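Local coordinates for protein putative polyketide synthase (Brevibacillus brevis, PDB 6HP2) that binds S-adenosyl-L-homocysteine as the O-methyltransferase domain of a trans-AT polyketide synthase, a multienzyme that probably takes part in making the antibiotic bacillaene, at residues Pro55-Ser60 against Arg73-Glu78. Residues are numbered along the deposited sequence; the frame is centred on the assembly and turned at random.
Sequences PGFSMS and REMVRE
Between Phe57 and Met59, the two residues that reach helix 70-88, Ser58 OG is gripped by several groups: it caps a backbone N of helix 59-64, hydrogen-bonds Asp251 OD1 and takes a weak bond from Arg61 NH1. Ser58 is thus the N-cap of that helix, and these bonds would hold the helix start. The contact with 73-78 is itself apolar, burying 170 Å² in all, and Val76 CG2 meets both Phe57 and Met59. Val76 CG2 lies at the edge of the Phe57 ring, near its plane, 4.0 Å from Phe57 CZ. Met59 SD meets the same Val76 CG2 at 3.9 Å, the two side chains approaching tip to tip. In Met59 the bend at chi2 (67°) sets the sulfur, and the one at chi3 (74°) turns CE. The nearest CA approach of the segments is Met59 CA to Val76 CA, 8.6 Å. At the more exposed margin, Phe57 and Met75 run past one another in opposite directions, Met75 CE coming within 3.8 Å of Phe57 CE2. Met75 SD stands 5.4 Å from the Phe57 ring centroid, 71° off the normal, an oblique Met-aromatic contact. This is N-terminal helix packing, the Val76 side chain about 11 Å from the bound S-adenosyl-L-homocysteine. Helix 70-88 packs against the loop leading into helix 59-64 and against its first turn, whose Met59 also touches Tyr269 of helix 263-281.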
loop_
_atom_site.group_PDB
_atom_site.type_symbol
_atom_site.label_atom_id
_atom_site.label_comp_id
_atom_site.label_asym_id
_atom_site.label_seq_id
_atom_site.Cartn_x
_atom_site.Cartn_y
_atom_site.Cartn_z
ATOM N N PRO A 55 0.733 23.583 -9.966
ATOM C CA PRO A 55 -0.444 24.428 -10.177
ATOM C C PRO A 55 -1.164 24.058 -11.463
ATOM O O PRO A 55 -0.545 23.822 -12.510
ATOM C CB PRO A 55 0.128 25.851 -10.222
ATOM C CG PRO A 55 1.596 25.674 -10.546
ATOM C CD PRO A 55 1.992 24.367 -9.927
ATOM N N GLY A 56 -2.495 23.990 -11.371
ATOM C CA GLY A 56 -3.327 23.589 -12.482
ATOM C C GLY A 56 -3.539 22.092 -12.609
ATOM O O GLY A 56 -4.542 21.664 -13.186
ATOM N N PHE A 57 -2.617 21.285 -12.096
ATOM C CA PHE A 57 -2.771 19.846 -12.160
ATOM C C PHE A 57 -3.918 19.412 -11.251
ATOM O O PHE A 57 -3.906 19.664 -10.046
ATOM C CB PHE A 57 -1.481 19.155 -11.745
ATOM C CG PHE A 57 -1.373 17.723 -12.206
ATOM C CD1 PHE A 57 -1.938 16.732 -11.478
ATOM C CD2 PHE A 57 -0.698 17.399 -13.355
ATOM C CE1 PHE A 57 -1.844 15.427 -11.864
ATOM C CE2 PHE A 57 -0.581 16.095 -13.745
ATOM C CZ PHE A 57 -1.163 15.093 -12.975
ATOM N N SER A 58 -4.913 18.784 -11.819
ATOM C CA SER A 58 -6.072 18.330 -11.070
ATOM C C SER A 58 -6.093 16.816 -11.100
ATOM O O SER A 58 -6.400 16.213 -12.145
ATOM C CB SER A 58 -7.363 18.883 -11.672
ATOM O OG SER A 58 -8.480 18.212 -11.128
ATOM N N MET A 59 -5.772 16.211 -9.959
ATOM C CA MET A 59 -5.734 14.765 -9.862
ATOM C C MET A 59 -7.095 14.164 -10.162
ATOM O O MET A 59 -7.163 13.118 -10.789
ATOM C CB MET A 59 -5.260 14.330 -8.471
ATOM C CG MET A 59 -5.117 12.823 -8.323
ATOM S SD MET A 59 -3.744 12.217 -9.380
ATOM C CE MET A 59 -2.342 12.803 -8.431
ATOM N N SER A 60 -8.190 14.793 -9.708
ATOM C CA SER A 60 -9.515 14.215 -9.938
ATOM C C SER A 60 -9.826 14.156 -11.437
ATOM O O SER A 60 -10.435 13.201 -11.912
ATOM C CB SER A 60 -10.595 15.033 -9.198
ATOM O OG SER A 60 -10.555 16.384 -9.585
ATOM N N ARG A 73 -1.697 10.920 -16.987
ATOM C CA ARG A 73 -1.850 9.694 -16.235
ATOM C C ARG A 73 -0.543 8.915 -16.211
ATOM O O ARG A 73 -0.266 8.196 -15.244
ATOM C CB ARG A 73 -2.987 8.842 -16.825
ATOM C CG ARG A 73 -3.362 7.616 -15.956
ATOM C CD ARG A 73 -3.980 8.005 -14.617
ATOM N NE ARG A 73 -4.198 6.891 -13.680
ATOM C CZ ARG A 73 -3.229 6.237 -13.030
ATOM N NH1 ARG A 73 -1.957 6.538 -13.243
ATOM N NH2 ARG A 73 -3.520 5.258 -12.175
ATOM N N GLU A 74 0.288 9.068 -17.244
ATOM C CA GLU A 74 1.633 8.496 -17.213
ATOM C C GLU A 74 2.488 9.157 -16.140
ATOM O O GLU A 74 3.314 8.488 -15.508
ATOM C CB GLU A 74 2.282 8.623 -18.600
ATOM C CG GLU A 74 3.623 8.009 -18.794
ATOM C CD GLU A 74 4.226 8.379 -20.161
ATOM O OE1 GLU A 74 5.318 8.991 -20.194
ATOM O OE2 GLU A 74 3.596 8.072 -21.202
ATOM N N MET A 75 2.316 10.459 -15.923
ATOM C CA MET A 75 3.062 11.146 -14.860
ATOM C C MET A 75 2.700 10.566 -13.508
ATOM O O MET A 75 3.554 10.374 -12.628
ATOM C CB MET A 75 2.777 12.654 -14.842
ATOM C CG MET A 75 3.481 13.477 -15.861
ATOM S SD MET A 75 2.737 15.155 -15.957
ATOM C CE MET A 75 3.118 15.774 -14.379
ATOM N N VAL A 76 1.415 10.314 -13.320
ATOM C CA VAL A 76 0.904 9.751 -12.076
ATOM C C VAL A 76 1.464 8.369 -11.881
ATOM O O VAL A 76 1.957 8.022 -10.798
ATOM C CB VAL A 76 -0.643 9.744 -12.073
ATOM C CG1 VAL A 76 -1.165 9.019 -10.870
ATOM C CG2 VAL A 76 -1.135 11.221 -12.085
ATOM N N ARG A 77 1.454 7.581 -12.948
ATOM C CA ARG A 77 1.939 6.213 -12.861
ATOM C C ARG A 77 3.396 6.162 -12.426
ATOM O O ARG A 77 3.793 5.293 -11.649
ATOM C CB ARG A 77 1.773 5.535 -14.193
ATOM C CG ARG A 77 1.998 4.003 -14.108
ATOM C CD ARG A 77 1.842 3.371 -15.500
ATOM N NE ARG A 77 1.595 1.931 -15.430
ATOM C CZ ARG A 77 2.533 1.015 -15.195
ATOM N NH1 ARG A 77 3.793 1.379 -14.989
ATOM N NH2 ARG A 77 2.212 -0.271 -15.158
ATOM N N GLU A 78 4.217 7.055 -12.959
ATOM C CA GLU A 78 5.616 7.106 -12.548
ATOM C C GLU A 78 5.766 7.340 -11.052
ATOM O O GLU A 78 6.711 6.836 -10.449
ATOM C CB GLU A 78 6.365 8.204 -13.338
ATOM C CG GLU A 78 6.514 7.914 -14.819
ATOM C CD GLU A 78 7.201 9.051 -15.570
ATOM O OE1 GLU A 78 7.315 10.159 -15.010
ATOM O OE2 GLU A 78 7.625 8.830 -16.720
#